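Local coordinates for protein chitinase A (Pteris ryukyuensis, PDB 4RL3) that probably hydrolyses the glycosidic bonds of chitin through its family 18 catalytic domain, the part of the longer LysM-containing protein present here, at residues Ile177-Thr191 against Lys212-Ala225. Numbering follows the deposited sequence.
Sequences IDLVNFQFYSYGAGT and KVLASFSTGGVGPA. With ACT (acetate ion), chain E; EDO (1,2-ethanediol), chain D.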
ATOM      1  N   ILE A 177       4.018  -5.150  11.879  1.00  6.17           N
ATOM      2  CA  ILE A 177       3.829  -4.954  10.451  1.00  6.04           C
ATOM      3  C   ILE A 177       3.309  -6.257   9.859  1.00  5.90           C
ATOM      4  O   ILE A 177       4.022  -7.246   9.800  1.00  5.91           O
ATOM      5  CB  ILE A 177       5.133  -4.504   9.763  1.00  5.88           C
ATOM      6  CG1 ILE A 177       5.547  -3.118  10.278  1.00  5.86           C
ATOM      7  CG2 ILE A 177       4.951  -4.436   8.245  1.00  5.91           C
ATOM      8  CD1 ILE A 177       6.960  -2.731   9.944  1.00  5.83           C
ATOM      9  N   ASP A 178       2.069  -6.241   9.401  1.00  5.81           N
ATOM     10  CA  ASP A 178       1.395  -7.452   8.959  1.00  5.74           C
ATOM     11  C   ASP A 178       1.730  -7.854   7.542  1.00  5.47           C
ATOM     12  O   ASP A 178       1.757  -9.044   7.246  1.00  5.45           O
ATOM     13  CB  ASP A 178      -0.105  -7.261   9.075  1.00  5.97           C
ATOM     14  CG  ASP A 178      -0.512  -6.847  10.456  1.00  6.11           C
ATOM     15  OD1 ASP A 178      -0.424  -7.702  11.378  1.00  6.74           O
ATOM     16  OD2 ASP A 178      -0.889  -5.667  10.634  1.00  6.18           O
ATOM     17  N   LEU A 179       1.936  -6.869   6.669  1.00  5.07           N
ATOM     18  CA  LEU A 179       2.072  -7.129   5.230  1.00  4.89           C
ATOM     19  C   LEU A 179       3.132  -6.240   4.609  1.00  4.74           C
ATOM     20  O   LEU A 179       3.279  -5.071   4.986  1.00  4.70           O
ATOM     21  CB  LEU A 179       0.743  -6.901   4.509  1.00  4.87           C
ATOM     22  CG  LEU A 179      -0.444  -7.764   4.923  1.00  4.85           C
ATOM     23  CD1 LEU A 179      -1.730  -7.191   4.380  1.00  4.84           C
ATOM     24  CD2 LEU A 179      -0.248  -9.202   4.466  1.00  4.90           C
ATOM     25  N   VAL A 180       3.885  -6.821   3.680  1.00  4.61           N
ATOM     26  CA  VAL A 180       4.895  -6.106   2.922  1.00  4.48           C
ATOM     27  C   VAL A 180       4.407  -6.034   1.476  1.00  4.38           C
ATOM     28  O   VAL A 180       4.396  -7.042   0.752  1.00  4.41           O
ATOM     29  CB  VAL A 180       6.281  -6.788   3.032  1.00  4.46           C
ATOM     30  CG1 VAL A 180       7.313  -6.018   2.206  1.00  4.50           C
ATOM     31  CG2 VAL A 180       6.711  -6.876   4.494  1.00  4.56           C
ATOM     32  N   ASN A 181       3.976  -4.836   1.083  1.00  4.23           N
ATOM     33  CA  ASN A 181       3.535  -4.541  -0.283  1.00  4.26           C
ATOM     34  C   ASN A 181       4.762  -4.230  -1.152  1.00  4.29           C
ATOM     35  O   ASN A 181       4.966  -3.086  -1.556  1.00  4.25           O
ATOM     36  CB  ASN A 181       2.596  -3.318  -0.329  1.00  4.20           C
ATOM     37  CG  ASN A 181       1.195  -3.571   0.233  1.00  4.18           C
ATOM     38  OD1 ASN A 181       0.894  -4.592   0.876  1.00  4.23           O
ATOM     39  ND2 ASN A 181       0.337  -2.598   0.015  1.00  4.21           N
ATOM     40  N   PHE A 182       5.597  -5.229  -1.418  1.00  4.41           N
ATOM     41  CA  PHE A 182       6.799  -4.982  -2.188  1.00  4.50           C
ATOM     42  C   PHE A 182       6.398  -4.637  -3.624  1.00  4.70           C
ATOM     43  O   PHE A 182       5.595  -5.333  -4.229  1.00  4.71           O
ATOM     44  CB  PHE A 182       7.746  -6.185  -2.164  1.00  4.46           C
ATOM     45  CG  PHE A 182       9.103  -5.878  -2.723  1.00  4.55           C
ATOM     46  CD1 PHE A 182       9.308  -5.894  -4.091  1.00  4.54           C
ATOM     47  CD2 PHE A 182      10.150  -5.524  -1.896  1.00  4.53           C
ATOM     48  CE1 PHE A 182      10.531  -5.580  -4.627  1.00  4.58           C
ATOM     49  CE2 PHE A 182      11.386  -5.202  -2.431  1.00  4.53           C
ATOM     50  CZ  PHE A 182      11.575  -5.236  -3.799  1.00  4.57           C
ATOM     51  N   GLN A 183       6.942  -3.546  -4.151  1.00  5.02           N
ATOM     52  CA  GLN A 183       6.572  -3.054  -5.473  1.00  5.27           C
ATOM     53  C   GLN A 183       7.362  -3.738  -6.590  1.00  5.43           C
ATOM     54  O   GLN A 183       8.402  -3.239  -7.025  1.00  5.46           O
ATOM     55  CB  GLN A 183       6.797  -1.550  -5.556  1.00  5.49           C
ATOM     56  CG  GLN A 183       5.995  -0.738  -4.547  1.00  5.62           C
ATOM     57  CD  GLN A 183       6.234   0.751  -4.715  1.00  5.89           C
ATOM     58  OE1 GLN A 183       6.443   1.239  -5.823  1.00  6.30           O
ATOM     59  NE2 GLN A 183       6.229   1.475  -3.608  1.00  6.02           N
ATOM     60  N   PHE A 184       6.845  -4.857  -7.084  1.00  5.52           N
ATOM     61  CA  PHE A 184       7.549  -5.630  -8.121  1.00  5.62           C
ATOM     62  C   PHE A 184       7.457  -4.989  -9.498  1.00  5.86           C
ATOM     63  O   PHE A 184       8.222  -5.344 -10.401  1.00  6.27           O
ATOM     64  CB  PHE A 184       7.049  -7.071  -8.139  1.00  5.50           C
ATOM     65  CG  PHE A 184       7.523  -7.866  -6.957  1.00  5.37           C
ATOM     66  CD1 PHE A 184       8.822  -8.373  -6.917  1.00  5.35           C
ATOM     67  CD2 PHE A 184       6.700  -8.076  -5.860  1.00  5.30           C
ATOM     68  CE1 PHE A 184       9.270  -9.084  -5.815  1.00  5.33           C
ATOM     69  CE2 PHE A 184       7.142  -8.802  -4.766  1.00  5.22           C
ATOM     70  CZ  PHE A 184       8.433  -9.301  -4.734  1.00  5.26           C
ATOM     71  N   TYR A 185       6.566  -4.014  -9.632  1.00  6.02           N
ATOM     72  CA  TYR A 185       6.455  -3.219 -10.851  1.00  6.30           C
ATOM     73  C   TYR A 185       7.585  -2.198 -10.989  1.00  6.60           C
ATOM     74  O   TYR A 185       7.633  -1.463 -11.979  1.00  6.79           O
ATOM     75  CB  TYR A 185       5.067  -2.566 -10.963  1.00  6.20           C
ATOM     76  CG  TYR A 185       4.518  -1.981  -9.679  1.00  6.17           C
ATOM     77  CD1 TYR A 185       3.772  -2.763  -8.802  1.00  6.08           C
ATOM     78  CD2 TYR A 185       4.728  -0.652  -9.350  1.00  6.14           C
ATOM     79  CE1 TYR A 185       3.265  -2.236  -7.622  1.00  6.04           C
ATOM     80  CE2 TYR A 185       4.214  -0.108  -8.182  1.00  6.01           C
ATOM     81  CZ  TYR A 185       3.492  -0.897  -7.320  1.00  6.06           C
ATOM     82  OH  TYR A 185       2.987  -0.363  -6.162  1.00  5.97           O
ATOM     83  N   SER A 186       8.491  -2.153 -10.003  1.00  6.87           N
ATOM     84  CA  SER A 186       9.760  -1.426 -10.127  1.00  7.20           C
ATOM     85  C   SER A 186      10.722  -2.123 -11.102  1.00  7.49           C
ATOM     86  O   SER A 186      11.679  -1.500 -11.559  1.00  7.92           O
ATOM     87  CB  SER A 186      10.432  -1.291  -8.749  1.00  7.20           C
ATOM     88  OG  SER A 186      10.730  -2.565  -8.196  1.00  7.31           O
ATOM     89  N   TYR A 187      10.498  -3.405 -11.391  1.00  7.45           N
ATOM     90  CA  TYR A 187      11.378  -4.150 -12.293  1.00  7.53           C
ATOM     91  C   TYR A 187      10.958  -3.956 -13.748  1.00  8.11           C
ATOM     92  O   TYR A 187       9.905  -3.378 -14.032  1.00  8.39           O
ATOM     93  CB  TYR A 187      11.442  -5.633 -11.903  1.00  7.22           C
ATOM     94  CG  TYR A 187      12.053  -5.831 -10.535  1.00  6.90           C
ATOM     95  CD1 TYR A 187      13.365  -5.438 -10.276  1.00  6.58           C
ATOM     96  CD2 TYR A 187      11.317  -6.368  -9.490  1.00  6.71           C
ATOM     97  CE1 TYR A 187      13.925  -5.584  -9.026  1.00  6.58           C
ATOM     98  CE2 TYR A 187      11.865  -6.521  -8.230  1.00  6.57           C
ATOM     99  CZ  TYR A 187      13.170  -6.135  -7.998  1.00  6.58           C
ATOM    100  OH  TYR A 187      13.720  -6.282  -6.741  1.00  6.52           O
ATOM    101  N   GLY A 188      11.799  -4.420 -14.667  1.00  8.60           N
ATOM    102  CA  GLY A 188      11.611  -4.119 -16.080  1.00  9.09           C
ATOM    103  C   GLY A 188      10.444  -4.817 -16.748  1.00  9.41           C
ATOM    104  O   GLY A 188      10.053  -5.924 -16.372  1.00  9.21           O
ATOM    105  N   ALA A 189       9.906  -4.159 -17.778  1.00 10.21           N
ATOM    106  CA  ALA A 189       8.799  -4.699 -18.570  1.00 10.73           C
ATOM    107  C   ALA A 189       9.150  -6.001 -19.292  1.00 10.90           C
ATOM    108  O   ALA A 189       8.266  -6.759 -19.658  1.00 11.56           O
ATOM    109  CB  ALA A 189       8.315  -3.654 -19.566  1.00 11.06           C
ATOM    110  N   GLY A 190      10.443  -6.249 -19.490  1.00 11.00           N
ATOM    111  CA  GLY A 190      10.919  -7.494 -20.087  1.00 10.93           C
ATOM    112  C   GLY A 190      11.020  -8.682 -19.148  1.00 11.02           C
ATOM    113  O   GLY A 190      11.366  -9.770 -19.576  1.00 12.20           O
ATOM    114  N   THR A 191      10.714  -8.489 -17.863  1.00 10.61           N
ATOM    115  CA  THR A 191      10.830  -9.561 -16.884  1.00  9.79           C
ATOM    116  C   THR A 191       9.992 -10.791 -17.249  1.00  9.66           C
ATOM    117  O   THR A 191       8.785 -10.684 -17.462  1.00  9.85           O
ATOM    118  CB  THR A 191      10.393  -9.053 -15.489  1.00  9.57           C
ATOM    119  OG1 THR A 191      11.228  -7.966 -15.095  1.00  9.25           O
ATOM    120  CG2 THR A 191      10.469 -10.144 -14.426  1.00  9.51           C
ATOM    121  N   LYS A 212       4.897 -12.722   4.717  1.00  5.22           N
ATOM    122  CA  LYS A 212       4.173 -11.456   4.710  1.00  5.26           C
ATOM    123  C   LYS A 212       4.347 -10.691   3.403  1.00  5.15           C
ATOM    124  O   LYS A 212       3.835  -9.584   3.259  1.00  5.13           O
ATOM    125  CB  LYS A 212       4.667 -10.586   5.868  1.00  5.51           C
ATOM    126  CG  LYS A 212       4.342 -11.152   7.234  1.00  5.65           C
ATOM    127  CD  LYS A 212       4.838 -10.242   8.345  1.00  5.89           C
ATOM    128  CE  LYS A 212       4.212 -10.595   9.682  1.00  6.16           C
ATOM    129  NZ  LYS A 212       4.876  -9.871  10.792  1.00  6.40           N
ATOM    130  N   VAL A 213       5.083 -11.250   2.453  1.00  5.04           N
ATOM    131  CA  VAL A 213       5.483 -10.486   1.277  1.00  5.04           C
ATOM    132  C   VAL A 213       4.538 -10.775   0.105  1.00  5.02           C
ATOM    133  O   VAL A 213       4.516 -11.872  -0.437  1.00  4.97           O
ATOM    134  CB  VAL A 213       6.958 -10.754   0.889  1.00  5.07           C
ATOM    135  CG1 VAL A 213       7.359  -9.878  -0.287  1.00  5.14           C
ATOM    136  CG2 VAL A 213       7.873 -10.491   2.082  1.00  5.12           C
ATOM    137  N   LEU A 214       3.750  -9.768  -0.271  1.00  5.08           N
ATOM    138  CA  LEU A 214       2.798  -9.905  -1.377  1.00  5.20           C
ATOM    139  C   LEU A 214       3.467  -9.701  -2.728  1.00  5.06           C
ATOM    140  O   LEU A 214       4.358  -8.874  -2.864  1.00  5.07           O
ATOM    141  CB  LEU A 214       1.653  -8.903  -1.220  1.00  5.44           C
ATOM    142  CG  LEU A 214       0.911  -8.953   0.116  1.00  5.73           C
ATOM    143  CD1 LEU A 214      -0.113  -7.841   0.153  1.00  5.99           C
ATOM    144  CD2 LEU A 214       0.268 -10.305   0.350  1.00  5.90           C
ATOM    145  N   ALA A 215       3.036 -10.471  -3.728  1.00  4.81           N
ATOM    146  CA  ALA A 215       3.415 -10.214  -5.102  1.00  4.86           C
ATOM    147  C   ALA A 215       2.596  -9.053  -5.608  1.00  4.78           C
ATOM    148  O   ALA A 215       1.570  -8.709  -5.024  1.00  4.78           O
ATOM    149  CB  ALA A 215       3.169 -11.442  -5.960  1.00  4.88           C
ATOM    150  N   SER A 216       3.044  -8.439  -6.695  1.00  4.86           N
ATOM    151  CA  SER A 216       2.350  -7.289  -7.256  1.00  5.06           C
ATOM    152  C   SER A 216       2.680  -7.024  -8.714  1.00  5.33           C
ATOM    153  O   SER A 216       3.684  -7.517  -9.265  1.00  5.51           O
ATOM    154  CB  SER A 216       2.646  -6.026  -6.447  1.00  5.04           C
ATOM    155  OG  SER A 216       4.032  -5.746  -6.432  1.00  4.89           O
ATOM    156  N   PHE A 217       1.803  -6.241  -9.326  1.00  5.55           N
ATOM    157  CA  PHE A 217       2.020  -5.690 -10.644  1.00  5.74           C
ATOM    158  C   PHE A 217       1.287  -4.366 -10.796  1.00  6.01           C
ATOM    159  O   PHE A 217       0.439  -4.020  -9.978  1.00  5.87           O
ATOM    160  CB  PHE A 217       1.639  -6.694 -11.757  1.00  5.83           C
ATOM    161  CG  PHE A 217       0.217  -7.209 -11.698  1.00  5.83           C
ATOM    162  CD1 PHE A 217      -0.818  -6.499 -12.283  1.00  5.88           C
ATOM    163  CD2 PHE A 217      -0.074  -8.421 -11.090  1.00  5.89           C
ATOM    164  CE1 PHE A 217      -2.121  -6.977 -12.252  1.00  5.96           C
ATOM    165  CE2 PHE A 217      -1.368  -8.911 -11.056  1.00  6.01           C
ATOM    166  CZ  PHE A 217      -2.393  -8.173 -11.636  1.00  5.95           C
ATOM    167  N   SER A 218       1.646  -3.624 -11.839  1.00  6.51           N
ATOM    168  CA  SER A 218       0.983  -2.385 -12.178  1.00  7.07           C
ATOM    169  C   SER A 218       0.044  -2.606 -13.347  1.00  7.65           C
ATOM    170  O   SER A 218       0.354  -3.365 -14.267  1.00  7.95           O
ATOM    171  CB  SER A 218       2.007  -1.310 -12.539  1.00  7.19           C
ATOM    172  OG  SER A 218       1.390  -0.193 -13.167  1.00  7.33           O
ATOM    173  N   THR A 219      -1.096  -1.922 -13.301  1.00  8.10           N
ATOM    174  CA  THR A 219      -2.008  -1.854 -14.426  1.00  8.75           C
ATOM    175  C   THR A 219      -1.886  -0.499 -15.141  1.00  9.38           C
ATOM    176  O   THR A 219      -2.681  -0.182 -16.034  1.00 10.08           O
ATOM    177  CB  THR A 219      -3.448  -2.071 -13.948  1.00  8.77           C
ATOM    178  OG1 THR A 219      -3.700  -1.226 -12.815  1.00  8.93           O
ATOM    179  CG2 THR A 219      -3.659  -3.542 -13.557  1.00  8.77           C
ATOM    180  N   GLY A 220      -0.873   0.283 -14.784  1.00  9.90           N
ATOM    181  CA  GLY A 220      -0.658   1.595 -15.386  1.00 10.45           C
ATOM    182  C   GLY A 220       0.401   1.617 -16.476  1.00 11.06           C
ATOM    183  O   GLY A 220       0.877   2.697 -16.856  1.00 11.98           O
ATOM    184  N   GLY A 221       0.772   0.444 -16.977  1.00 11.76           N
ATOM    185  CA  GLY A 221       1.672   0.335 -18.122  1.00 12.38           C
ATOM    186  C   GLY A 221       3.149   0.393 -17.765  1.00 12.86           C
ATOM    187  O   GLY A 221       3.983   0.743 -18.602  1.00 13.98           O
ATOM    188  N   VAL A 222       3.486   0.042 -16.528  1.00 12.46           N
ATOM    189  CA  VAL A 222       4.886  -0.047 -16.119  1.00 12.07           C
ATOM    190  C   VAL A 222       5.145  -1.393 -15.462  1.00 11.16           C
ATOM    191  O   VAL A 222       4.233  -2.021 -14.912  1.00 10.40           O
ATOM    192  CB  VAL A 222       5.305   1.099 -15.170  1.00 12.80           C
ATOM    193  CG1 VAL A 222       5.216   2.456 -15.872  1.00 13.10           C
ATOM    194  CG2 VAL A 222       4.475   1.107 -13.907  1.00 13.16           C
ATOM    195  N   GLY A 223       6.393  -1.836 -15.535  1.00 10.19           N
ATOM    196  CA  GLY A 223       6.804  -3.074 -14.898  1.00  9.79           C
ATOM    197  C   GLY A 223       6.480  -4.343 -15.663  1.00  9.19           C
ATOM    198  O   GLY A 223       6.006  -4.300 -16.812  1.00  9.35           O
ATOM    199  N   PRO A 224       6.729  -5.502 -15.029  1.00  8.56           N
ATOM    200  CA  PRO A 224       6.443  -6.788 -15.659  1.00  8.45           C
ATOM    201  C   PRO A 224       4.979  -6.884 -16.095  1.00  8.35           C
ATOM    202  O   PRO A 224       4.093  -6.406 -15.391  1.00  8.15           O
ATOM    203  CB  PRO A 224       6.775  -7.795 -14.559  1.00  8.34           C
ATOM    204  CG  PRO A 224       7.752  -7.088 -13.669  1.00  8.21           C
ATOM    205  CD  PRO A 224       7.271  -5.670 -13.666  1.00  8.39           C
ATOM    206  N   ALA A 225       4.733  -7.473 -17.258  1.00  8.18           N
ATOM    207  CA  ALA A 225       3.379  -7.613 -17.766  1.00  8.05           C
ATOM    208  C   ALA A 225       2.499  -8.377 -16.776  1.00  7.89           C
ATOM    209  O   ALA A 225       2.893  -9.421 -16.266  1.00  7.69           O
ATOM    210  CB  ALA A 225       3.399  -8.330 -19.109  1.00  8.05           C
TER
HETATM  211  C   ACT E 403       3.172   2.669  -4.730  1.00  8.44           C
HETATM  212  O   ACT E 403       3.441   3.882  -4.540  1.00  8.32           O
HETATM  213  OXT ACT E 403       3.405   2.220  -5.882  1.00  8.21           O
HETATM  214  CH3 ACT E 403       2.587   1.811  -3.642  1.00  8.46           C
HETATM  215  C1  EDO D 402      -1.091  -8.026  14.656  1.00 16.57           C
HETATM  216  O1  EDO D 402      -1.736  -7.279  13.629  1.00 16.36           O
HETATM  217  C2  EDO D 402       0.297  -7.452  14.910  1.00 16.41           C
HETATM  218  O2  EDO D 402       0.208  -6.153  15.509  1.00 15.67           O
HETATM  219  O   HOH W   1       7.129  -8.846 -18.478  1.00 10.58           O
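O of Leu214 lies at the edge of the Phe184 ring, in its plane, 3.4 Å from CE2, while CD1 of Phe182 sits over the centre of one face. Tyr185 has CB of Gln183 above one face toward the rim and, at its edge, an oxygen of an acetate probably from the crystallisation liquor, while CD1 lies 3.6 Å from C of Phe217 and CB packs on CB of Ser218. Both segments hold successive parallel strands of the TIM barrel of family 18, joined by helix 193-206; a single bridge pairs Val180 with Val213. Its bonds are nearly straight: Val180 N to Lys212 O, 169° at the hydrogen, and Leu214 N to Val180 O, 161°. With CG set between backbone N and carbonyl carbon (chi1 42°), the Tyr185 ring lies along Ser216-Ser218 and its hydroxyl donates to the acetate OXT at 2.6 Å. Replacing Tyr185 with alanine is likely to leave a gap beside Ser218 and the acetate without its phenol donor. Beyond the rings, Pro224 packs its CG 3.8 Å from CB of Thr191. Where the backbones part after the bridge, the Ser216 side chain spans them, OG donating to O of Phe182 at 2.7 Å in the carbonyl plane.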